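Local atomic coordinates of RmpA (Streptococcus mutans, PDB entry 3BJV), a protein that probably serves as the IIA component of a phosphoenolpyruvate-dependent phosphotransferase system, passing on phosphoryl groups for the uptake of ascorbate. Residues S12-T18 against F80-T86; G37-Y43 against A73-A79; E96-L100 against I129-V133; A121-L125 against M144-S148. Residues are numbered along the deposited sequence.

Interaction 1 (S12-T18 against F80-T86); sequences SIRLGLT and FSLVTLT
A parallel strand pair can absorb an extra residue, as S12-T18 beside F80-T86 illustrates. The axes of 13-15 and 82-85 run 4.9 Å apart at 6°. I13 faces L82 and R14 faces V83, but L17 then pairs with L85: a beta bulge inserted at G16, whose phi/psi of 62/42 turns the chain. L82 N donates to S12 O (2.9 Å), R14 N to L82 O (2.9 Å), T84 N weakly to R14 O (3.5 Å), L17 N to T84 O (3.0 Å) and T86 N to L17 O (2.9 Å). Three hydroxyl bonds supplement this backbone ladder. S12, chi1 p, sends OG to F80 O (2.7 Å); T84, also p, places OG1 3.0 Å from G16 N, accepting the bulge amide; T18 (m) and T86 (p) share an OG1-OG1 hydrogen bond of 3.0 Å. L15 (m, t) sets CD2 4.1 Å from CD2 of L82; on the other face L17 (m, t) brings CD1 within 4.4 Å of V83 CG1. R14 (m, m) bends away to E35 and H11 O. Helices 3-10 and 138-147 pack over I13 and L82, helix 22-36 lies against R14, L17 and V83, and strand 96-104 flanks 79-85 on its other edge.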
# COMPACT_ATOMS: atom_id res chain seq x y z
N SER A 12 -7.74 13.87 -15.77
CA SER A 12 -8.38 12.68 -15.33
C SER A 12 -9.17 12.84 -14.04
O SER A 12 -9.48 11.83 -13.39
CB SER A 12 -7.33 11.62 -15.18
OG SER A 12 -6.36 12.12 -14.29
N ILE A 13 -9.48 14.07 -13.66
CA ILE A 13 -10.46 14.31 -12.60
C ILE A 13 -11.83 14.58 -13.23
O ILE A 13 -11.97 15.57 -13.97
CB ILE A 13 -10.15 15.55 -11.75
CG1 ILE A 13 -8.83 15.38 -11.01
CG2 ILE A 13 -11.31 15.75 -10.79
CD1 ILE A 13 -8.40 16.61 -10.32
N ARG A 14 -12.81 13.70 -12.99
CA ARG A 14 -14.13 13.78 -13.61
C ARG A 14 -15.10 13.64 -12.46
O ARG A 14 -15.13 12.62 -11.82
CB ARG A 14 -14.32 12.65 -14.64
CG ARG A 14 -13.19 12.48 -15.73
CD ARG A 14 -13.03 13.70 -16.74
NE ARG A 14 -11.98 13.46 -17.75
CZ ARG A 14 -12.15 12.90 -18.94
NH1 ARG A 14 -11.10 12.71 -19.74
NH2 ARG A 14 -13.35 12.52 -19.36
N LEU A 15 -15.88 14.66 -12.15
CA LEU A 15 -16.68 14.64 -10.93
C LEU A 15 -18.17 14.57 -11.16
O LEU A 15 -18.66 14.95 -12.26
CB LEU A 15 -16.37 15.90 -10.15
CG LEU A 15 -14.94 16.19 -9.80
CD1 LEU A 15 -14.92 17.65 -9.40
CD2 LEU A 15 -14.42 15.33 -8.63
N GLY A 16 -18.90 14.11 -10.13
CA GLY A 16 -20.37 14.05 -10.17
C GLY A 16 -20.98 13.15 -11.25
O GLY A 16 -21.99 13.50 -11.90
N LEU A 17 -20.38 11.97 -11.42
CA LEU A 17 -20.80 11.02 -12.43
C LEU A 17 -21.76 10.02 -11.85
O LEU A 17 -21.77 9.80 -10.66
CB LEU A 17 -19.58 10.32 -13.07
CG LEU A 17 -18.53 11.24 -13.74
CD1 LEU A 17 -17.57 10.41 -14.58
CD2 LEU A 17 -19.20 12.31 -14.62
N THR A 18 -22.56 9.41 -12.70
CA THR A 18 -23.54 8.43 -12.27
C THR A 18 -23.18 7.06 -12.91
O THR A 18 -22.98 6.99 -14.12
CB THR A 18 -25.00 8.87 -12.66
OG1 THR A 18 -25.28 10.15 -12.05
CG2 THR A 18 -26.06 7.87 -12.15
N PHE A 80 -2.76 8.61 -12.70
CA PHE A 80 -3.88 8.47 -11.81
C PHE A 80 -5.09 9.14 -12.42
O PHE A 80 -4.93 10.08 -13.17
CB PHE A 80 -3.63 9.21 -10.49
CG PHE A 80 -2.42 8.77 -9.73
CD1 PHE A 80 -1.20 9.43 -9.89
CD2 PHE A 80 -2.51 7.74 -8.78
CE1 PHE A 80 -0.08 9.04 -9.16
CE2 PHE A 80 -1.37 7.36 -8.01
CZ PHE A 80 -0.19 8.01 -8.19
N SER A 81 -6.30 8.68 -12.05
CA SER A 81 -7.50 9.47 -12.23
C SER A 81 -8.34 9.52 -10.92
O SER A 81 -8.09 8.82 -9.97
CB SER A 81 -8.34 8.89 -13.34
OG SER A 81 -8.94 7.70 -12.88
N LEU A 82 -9.31 10.40 -10.87
CA LEU A 82 -10.19 10.50 -9.76
C LEU A 82 -11.58 10.79 -10.31
O LEU A 82 -11.79 11.75 -11.10
CB LEU A 82 -9.74 11.59 -8.80
CG LEU A 82 -10.42 11.59 -7.43
CD1 LEU A 82 -9.43 12.10 -6.46
CD2 LEU A 82 -11.69 12.45 -7.43
N VAL A 83 -12.51 9.94 -9.90
CA VAL A 83 -13.90 10.00 -10.31
C VAL A 83 -14.72 9.98 -9.00
O VAL A 83 -14.41 9.17 -8.10
CB VAL A 83 -14.25 8.77 -11.18
CG1 VAL A 83 -15.77 8.44 -11.13
CG2 VAL A 83 -13.76 8.93 -12.65
N THR A 84 -15.75 10.82 -8.88
CA THR A 84 -16.71 10.76 -7.77
C THR A 84 -18.08 10.47 -8.35
O THR A 84 -18.41 10.95 -9.41
CB THR A 84 -16.80 12.08 -7.01
OG1 THR A 84 -17.15 13.13 -7.91
CG2 THR A 84 -15.44 12.43 -6.30
N LEU A 85 -18.84 9.61 -7.70
CA LEU A 85 -20.22 9.25 -8.08
C LEU A 85 -21.27 10.07 -7.28
O LEU A 85 -21.00 10.52 -6.14
CB LEU A 85 -20.46 7.73 -7.83
CG LEU A 85 -19.47 6.82 -8.55
CD1 LEU A 85 -19.66 5.49 -8.08
CD2 LEU A 85 -19.73 6.83 -10.05
N THR A 86 -22.48 10.17 -7.84
CA THR A 86 -23.56 10.87 -7.16
C THR A 86 -24.26 9.98 -6.11
O THR A 86 -24.81 10.49 -5.12
CB THR A 86 -24.56 11.47 -8.15
OG1 THR A 86 -25.01 10.45 -9.05
CG2 THR A 86 -23.87 12.64 -8.96

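Interaction 2 (G37-Y43 against A73-A79); sequences GAVKPEY and AGVQRDA
The Y43 ring overlaps V75, its CE1 3.4 Å from V75 CG2, while A73 O meets the ring edge near its plane, 3.5 Å from Y43 CD1. Chi1 near t and chi2 of 60° set this pose. The two segments around it are mostly irregular, and they show how loops can be joined by a few backbone bonds in place of a sheet. A single bridge links V39 and V75, with CA atoms 4.4 Å apart. K40 N donates to G74 O at 2.6 Å, and A38 O receives two amides, Q76 N at 2.9 Å and R77 N at 3.0 Å. Glycine matters twice. G37, phi/psi 82/10, ends the preceding helix in a Schellman motif; G74, at 106/23, lies so close to E42 and K40 that a CB would clash with E42 CG. Side chains fill the remaining gaps: V39 (m) puts CG1 4.2 Å from V75 CG2 (chi1 t), A38 CB meets A79 CB at 3.5 Å, and Q76, chi1 m, places CG 3.3 Å from G37 O. R77, chi1 p and chi2 t, lays one guanidinium face over A38 N. The contact thus ties the link between helices 22-36 and 42-54 to the loop entering strand 79-85; V39 packs on L33 and I34 of helix 22-36, and Y43 OH bonds L103 O of strand 96-104.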
# COMPACT_ATOMS: atom_id res chain seq x y z
N GLY A 37 -3.67 8.08 -23.19
CA GLY A 37 -2.56 7.17 -23.53
C GLY A 37 -1.69 6.70 -22.35
O GLY A 37 -0.67 6.05 -22.54
N ALA A 38 -2.10 6.97 -21.11
CA ALA A 38 -1.42 6.39 -19.96
C ALA A 38 -1.53 4.88 -19.95
O ALA A 38 -0.57 4.20 -19.60
CB ALA A 38 -1.92 6.97 -18.67
N VAL A 39 -2.68 4.34 -20.33
CA VAL A 39 -2.85 2.90 -20.40
C VAL A 39 -3.39 2.47 -21.77
O VAL A 39 -4.03 3.27 -22.45
CB VAL A 39 -3.77 2.33 -19.28
CG1 VAL A 39 -3.18 2.55 -17.95
CG2 VAL A 39 -5.23 2.91 -19.35
N LYS A 40 -3.12 1.22 -22.17
CA LYS A 40 -3.77 0.63 -23.34
C LYS A 40 -5.23 0.32 -22.98
O LYS A 40 -5.56 0.23 -21.80
CB LYS A 40 -3.05 -0.64 -23.78
CG LYS A 40 -1.68 -0.38 -24.44
CD LYS A 40 -1.01 -1.71 -24.85
CE LYS A 40 0.51 -1.53 -25.16
NZ LYS A 40 1.24 -2.78 -25.68
N PRO A 41 -6.10 0.20 -23.99
CA PRO A 41 -7.50 -0.19 -23.80
C PRO A 41 -7.75 -1.47 -22.97
O PRO A 41 -8.75 -1.55 -22.28
CB PRO A 41 -8.01 -0.38 -25.24
CG PRO A 41 -7.17 0.52 -26.03
CD PRO A 41 -5.81 0.50 -25.40
N GLU A 42 -6.84 -2.45 -23.05
CA GLU A 42 -6.98 -3.73 -22.41
C GLU A 42 -6.93 -3.62 -20.92
O GLU A 42 -7.32 -4.56 -20.26
CB GLU A 42 -5.82 -4.66 -22.82
CG GLU A 42 -4.43 -4.16 -22.39
CD GLU A 42 -3.27 -4.99 -22.94
OE1 GLU A 42 -3.25 -6.24 -22.72
OE2 GLU A 42 -2.37 -4.38 -23.61
N TYR A 43 -6.40 -2.52 -20.40
CA TYR A 43 -6.26 -2.29 -18.95
C TYR A 43 -7.59 -2.39 -18.23
O TYR A 43 -7.69 -2.96 -17.18
CB TYR A 43 -5.64 -0.90 -18.67
CG TYR A 43 -5.06 -0.75 -17.26
CD1 TYR A 43 -4.02 -1.58 -16.80
CD2 TYR A 43 -5.55 0.22 -16.39
CE1 TYR A 43 -3.50 -1.43 -15.51
CE2 TYR A 43 -5.03 0.38 -15.13
CZ TYR A 43 -4.02 -0.45 -14.69
OH TYR A 43 -3.52 -0.25 -13.43
N ALA A 73 -0.47 -5.67 -17.94
CA ALA A 73 -1.79 -5.54 -18.57
C ALA A 73 -2.03 -4.17 -19.28
O ALA A 73 -3.14 -3.71 -19.38
CB ALA A 73 -2.89 -5.84 -17.53
N GLY A 74 -0.99 -3.51 -19.76
CA GLY A 74 -1.16 -2.36 -20.65
C GLY A 74 -0.90 -0.97 -20.08
O GLY A 74 -1.40 0.02 -20.65
N VAL A 75 -0.12 -0.87 -19.02
CA VAL A 75 0.32 0.43 -18.57
C VAL A 75 1.50 0.89 -19.46
O VAL A 75 2.46 0.13 -19.62
CB VAL A 75 0.73 0.42 -17.05
CG1 VAL A 75 1.29 1.81 -16.60
CG2 VAL A 75 -0.48 -0.05 -16.15
N GLN A 76 1.38 2.10 -20.04
CA GLN A 76 2.41 2.79 -20.79
C GLN A 76 3.15 3.72 -19.90
O GLN A 76 4.34 3.88 -20.00
CB GLN A 76 1.83 3.68 -21.88
CG GLN A 76 0.75 3.04 -22.76
CD GLN A 76 1.33 2.31 -23.91
OE1 GLN A 76 2.31 1.56 -23.76
NE2 GLN A 76 0.74 2.50 -25.10
N ARG A 77 2.42 4.40 -19.04
CA ARG A 77 3.09 5.29 -18.13
C ARG A 77 2.31 5.47 -16.84
O ARG A 77 1.11 5.15 -16.78
CB ARG A 77 3.37 6.63 -18.83
CG ARG A 77 2.15 7.39 -19.19
CD ARG A 77 2.57 8.73 -19.74
NE ARG A 77 1.52 9.72 -19.49
CZ ARG A 77 0.64 10.10 -20.41
NH1 ARG A 77 0.72 9.57 -21.67
NH2 ARG A 77 -0.28 11.02 -20.09
N ASP A 78 3.02 5.95 -15.81
CA ASP A 78 2.47 6.14 -14.44
C ASP A 78 1.39 7.24 -14.47
O ASP A 78 1.59 8.27 -15.05
CB ASP A 78 3.58 6.52 -13.45
CG ASP A 78 4.51 5.40 -13.18
OD1 ASP A 78 4.08 4.30 -12.71
OD2 ASP A 78 5.69 5.59 -13.47
N ALA A 79 0.23 7.00 -13.90
CA ALA A 79 -0.85 8.02 -13.96
C ALA A 79 -1.90 7.64 -12.99
O ALA A 79 -1.91 6.50 -12.53
CB ALA A 79 -1.44 8.14 -15.37

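Interaction 3 (E96-L100 against I129-V133); sequences EVQVL and IERLV
Helix-on-sheet packing, the basic joint of an alpha/beta sandwich, centres here on one valine set against one helical turn. Strand 96-104 breaks at Q98 (phi/psi -123/-18), where the chain turns a corner, and resumes extended at V99; I129-V133 is helical, with V133 N bonded to I129 O at 3.1 Å. The nearest CA atoms, those of V99 and I129, are 7.1 Å apart, so side chains alone span the gap. The apolar contacts centre on V99, whose t rotamer directs both methyls at the helix. I129 (m, m) brings CD1 to 4.1 Å from V99 CG2, and L132 (m, t) sets CD1 4.1 Å from V99 CG1. F123 of helix 108-123 touches all three residues and extends the cluster. At the corner, the extended Q98 side chain (t, t) lies alongside V133. The backbone of Q98 bonds within the sheet, to G63 and L85. V133, chi1 t, makes the closest approach to V99, its CG2 3.8 Å from V99 CG2.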
# COMPACT_ATOMS: atom_id res chain seq x y z
N GLU A 96 -19.52 -0.75 -0.34
CA GLU A 96 -20.00 0.43 -1.05
C GLU A 96 -18.89 1.43 -1.42
O GLU A 96 -17.95 1.61 -0.63
CB GLU A 96 -21.14 1.08 -0.30
CG GLU A 96 -22.47 0.39 -0.61
CD GLU A 96 -23.64 1.04 0.12
OE1 GLU A 96 -24.53 1.65 -0.56
OE2 GLU A 96 -23.64 0.98 1.36
N VAL A 97 -18.98 2.00 -2.62
CA VAL A 97 -17.96 2.92 -3.13
C VAL A 97 -18.59 4.12 -3.73
O VAL A 97 -19.54 4.01 -4.48
CB VAL A 97 -17.01 2.27 -4.22
CG1 VAL A 97 -16.07 3.29 -4.80
CG2 VAL A 97 -16.22 1.09 -3.59
N GLN A 98 -18.04 5.28 -3.39
CA GLN A 98 -18.45 6.53 -4.00
C GLN A 98 -17.32 7.33 -4.67
O GLN A 98 -17.58 8.21 -5.46
CB GLN A 98 -19.19 7.39 -3.00
CG GLN A 98 -20.12 8.32 -3.74
CD GLN A 98 -21.13 9.00 -2.84
OE1 GLN A 98 -22.01 9.72 -3.32
NE2 GLN A 98 -21.01 8.76 -1.52
N VAL A 99 -16.07 7.04 -4.32
CA VAL A 99 -14.91 7.74 -4.92
C VAL A 99 -13.95 6.72 -5.52
O VAL A 99 -13.58 5.74 -4.86
CB VAL A 99 -14.16 8.64 -3.91
CG1 VAL A 99 -13.12 9.49 -4.62
CG2 VAL A 99 -15.13 9.51 -3.10
N LEU A 100 -13.56 6.94 -6.78
CA LEU A 100 -12.62 6.02 -7.44
C LEU A 100 -11.35 6.74 -7.91
O LEU A 100 -11.40 7.73 -8.63
CB LEU A 100 -13.28 5.20 -8.57
CG LEU A 100 -14.52 4.45 -8.15
CD1 LEU A 100 -15.75 5.18 -8.68
CD2 LEU A 100 -14.47 3.06 -8.73
N ILE A 129 -13.76 11.63 2.19
CA ILE A 129 -14.78 11.12 1.30
C ILE A 129 -15.90 12.13 1.11
O ILE A 129 -16.32 12.39 -0.03
CB ILE A 129 -15.35 9.75 1.80
CG1 ILE A 129 -14.24 8.71 1.90
CG2 ILE A 129 -16.45 9.22 0.88
CD1 ILE A 129 -13.84 8.08 0.57
N GLU A 130 -16.37 12.73 2.19
CA GLU A 130 -17.46 13.68 2.10
C GLU A 130 -17.03 14.97 1.40
O GLU A 130 -17.82 15.63 0.77
CB GLU A 130 -17.93 14.01 3.51
CG GLU A 130 -18.76 15.27 3.67
CD GLU A 130 -19.23 15.48 5.14
OE1 GLU A 130 -19.98 14.60 5.70
OE2 GLU A 130 -18.84 16.52 5.73
N ARG A 131 -15.79 15.37 1.57
CA ARG A 131 -15.32 16.57 0.97
C ARG A 131 -15.08 16.31 -0.54
O ARG A 131 -15.53 17.10 -1.38
CB ARG A 131 -14.11 17.11 1.71
CG ARG A 131 -14.42 17.60 3.15
CD ARG A 131 -13.12 17.82 4.02
NE ARG A 131 -12.27 18.81 3.37
CZ ARG A 131 -10.96 18.93 3.50
NH1 ARG A 131 -10.28 18.10 4.28
NH2 ARG A 131 -10.34 19.90 2.82
N LEU A 132 -14.45 15.19 -0.89
CA LEU A 132 -14.24 14.80 -2.32
C LEU A 132 -15.52 14.77 -3.16
O LEU A 132 -15.57 15.31 -4.27
CB LEU A 132 -13.51 13.47 -2.37
CG LEU A 132 -11.99 13.63 -2.17
CD1 LEU A 132 -11.34 12.29 -2.14
CD2 LEU A 132 -11.44 14.42 -3.32
N VAL A 133 -16.56 14.19 -2.55
CA VAL A 133 -17.91 14.09 -3.10
C VAL A 133 -18.59 15.49 -3.29
O VAL A 133 -19.38 15.69 -4.22
CB VAL A 133 -18.74 13.03 -2.27
CG1 VAL A 133 -20.22 13.06 -2.58
CG2 VAL A 133 -18.23 11.59 -2.53

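Interaction 4 (A121-L125 against M144-S148); sequences ALFEL and MVEES
This is a largely buried apolar contact between the ends of two helices, where the last turn of 108-123 and the residues after it meet the last turn of 138-147. The nearest CA atoms, those of L122 and S148, come within 5.2 Å. The small S148 side chain suits this closeness: its CB sits 3.8 Å from L122 N, and A121 CB lies 3.9 Å from S148 CB. S148 (chi1 p) turns its OG back to V145 O at 2.5 Å, satisfying the hydroxyl within its own helix end. L122, t and p, reaches across with CD1 4.1 Å from M144 CB and 4.2 Å from V145 CG2. In the three-layer alpha/beta sandwich this pair belongs to a helical layer, and L122 and F123 rest on L101 of central strand 96-104. Past the helix the chain extends at L125 (phi/psi -64/160), whose side chain (m, t) fits against the partner: L125 CD1 is 3.4 Å from M144 O and 4.2 Å from M144 CE, and CD2 is 3.6 Å from E147 OE1. The E147 carboxylate itself pairs with R131 of helix 128-133, which L125 also touches. E124 points elsewhere, its OE2 hydrogen-bonded to Y153 OH of the second subunit.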
# COMPACT_ATOMS: atom_id res chain seq x y z
N ALA A 121 -2.43 9.60 2.02
CA ALA A 121 -2.40 11.03 2.44
C ALA A 121 -3.70 11.79 2.10
O ALA A 121 -4.26 12.48 2.94
CB ALA A 121 -1.19 11.76 1.81
N LEU A 122 -4.16 11.69 0.85
CA LEU A 122 -5.42 12.32 0.41
C LEU A 122 -6.62 11.88 1.26
O LEU A 122 -7.34 12.73 1.83
CB LEU A 122 -5.65 12.03 -1.08
CG LEU A 122 -6.89 12.61 -1.73
CD1 LEU A 122 -6.89 14.16 -1.61
CD2 LEU A 122 -6.94 12.17 -3.23
N PHE A 123 -6.79 10.55 1.39
CA PHE A 123 -7.91 9.98 2.06
C PHE A 123 -7.86 10.06 3.57
O PHE A 123 -8.87 9.90 4.21
CB PHE A 123 -8.17 8.56 1.56
CG PHE A 123 -8.75 8.53 0.20
CD1 PHE A 123 -10.13 8.76 0.01
CD2 PHE A 123 -7.95 8.29 -0.92
CE1 PHE A 123 -10.67 8.76 -1.26
CE2 PHE A 123 -8.48 8.29 -2.21
CZ PHE A 123 -9.85 8.52 -2.38
N GLU A 124 -6.71 10.36 4.15
CA GLU A 124 -6.67 10.62 5.60
C GLU A 124 -6.93 12.07 6.05
O GLU A 124 -6.80 12.37 7.23
CB GLU A 124 -5.37 10.12 6.19
CG GLU A 124 -5.27 8.58 6.12
CD GLU A 124 -4.05 8.05 6.81
OE1 GLU A 124 -3.15 8.86 7.18
OE2 GLU A 124 -4.01 6.81 6.97
N LEU A 125 -7.24 12.97 5.12
CA LEU A 125 -7.69 14.30 5.51
C LEU A 125 -9.02 14.13 6.25
O LEU A 125 -9.70 13.10 6.07
CB LEU A 125 -7.91 15.14 4.26
CG LEU A 125 -6.62 15.48 3.57
CD1 LEU A 125 -6.89 16.20 2.24
CD2 LEU A 125 -5.73 16.29 4.51
N MET A 144 -7.42 20.15 -2.09
CA MET A 144 -7.25 18.99 -1.20
C MET A 144 -5.94 18.22 -1.33
O MET A 144 -5.35 17.82 -0.33
CB MET A 144 -8.40 18.01 -1.34
CG MET A 144 -9.69 18.54 -0.74
SD MET A 144 -11.06 17.37 -0.88
CE MET A 144 -10.55 16.01 0.18
N VAL A 145 -5.46 18.01 -2.56
CA VAL A 145 -4.20 17.35 -2.76
C VAL A 145 -3.07 18.15 -2.13
O VAL A 145 -2.22 17.57 -1.46
CB VAL A 145 -3.91 17.06 -4.25
CG1 VAL A 145 -2.44 16.67 -4.45
CG2 VAL A 145 -4.86 15.97 -4.80
N GLU A 146 -3.08 19.48 -2.30
CA GLU A 146 -2.10 20.34 -1.63
C GLU A 146 -2.07 20.12 -0.10
O GLU A 146 -1.02 19.97 0.50
CB GLU A 146 -2.40 21.82 -1.92
CG GLU A 146 -2.24 22.18 -3.37
CD GLU A 146 -0.83 21.91 -3.78
OE1 GLU A 146 0.08 22.27 -2.96
OE2 GLU A 146 -0.62 21.31 -4.88
N GLU A 147 -3.24 20.13 0.50
CA GLU A 147 -3.39 19.99 1.93
C GLU A 147 -2.90 18.62 2.46
O GLU A 147 -2.60 18.49 3.63
CB GLU A 147 -4.87 20.22 2.22
CG GLU A 147 -5.34 20.07 3.66
CD GLU A 147 -6.88 20.00 3.78
OE1 GLU A 147 -7.32 19.53 4.87
OE2 GLU A 147 -7.63 20.39 2.82
N SER A 148 -2.81 17.61 1.60
CA SER A 148 -2.38 16.27 1.98
C SER A 148 -0.87 16.21 2.13
O SER A 148 -0.33 15.29 2.71
CB SER A 148 -2.81 15.25 0.93
OG SER A 148 -2.05 15.35 -0.29

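Three of the four contacts form a connected series that starts from the sheet. Interactions 1 and 3, centres about 9 Å apart, share it directly: V83 O lies 2.7 Å from L100 N and L85 N 2.9 Å from Q98 O, both probable hydrogen bonds. Interaction 3 leads to interaction 4, its centre about 13 Å away, through the R131 NH2 to E147 OE2 salt bridge (2.8 Å) and through L132 CD1 and I129 CD1, each 3.7 Å from F123 CE1. L82 CD1 meets L122 CD2 at 4.1 Å, joining interactions 1 and 4. Interaction 2 runs into interaction 1 at A79-F80, centres about 18 Å apart, but its nearest atoms stay about 10 and 12 Å from interactions 3 and 4.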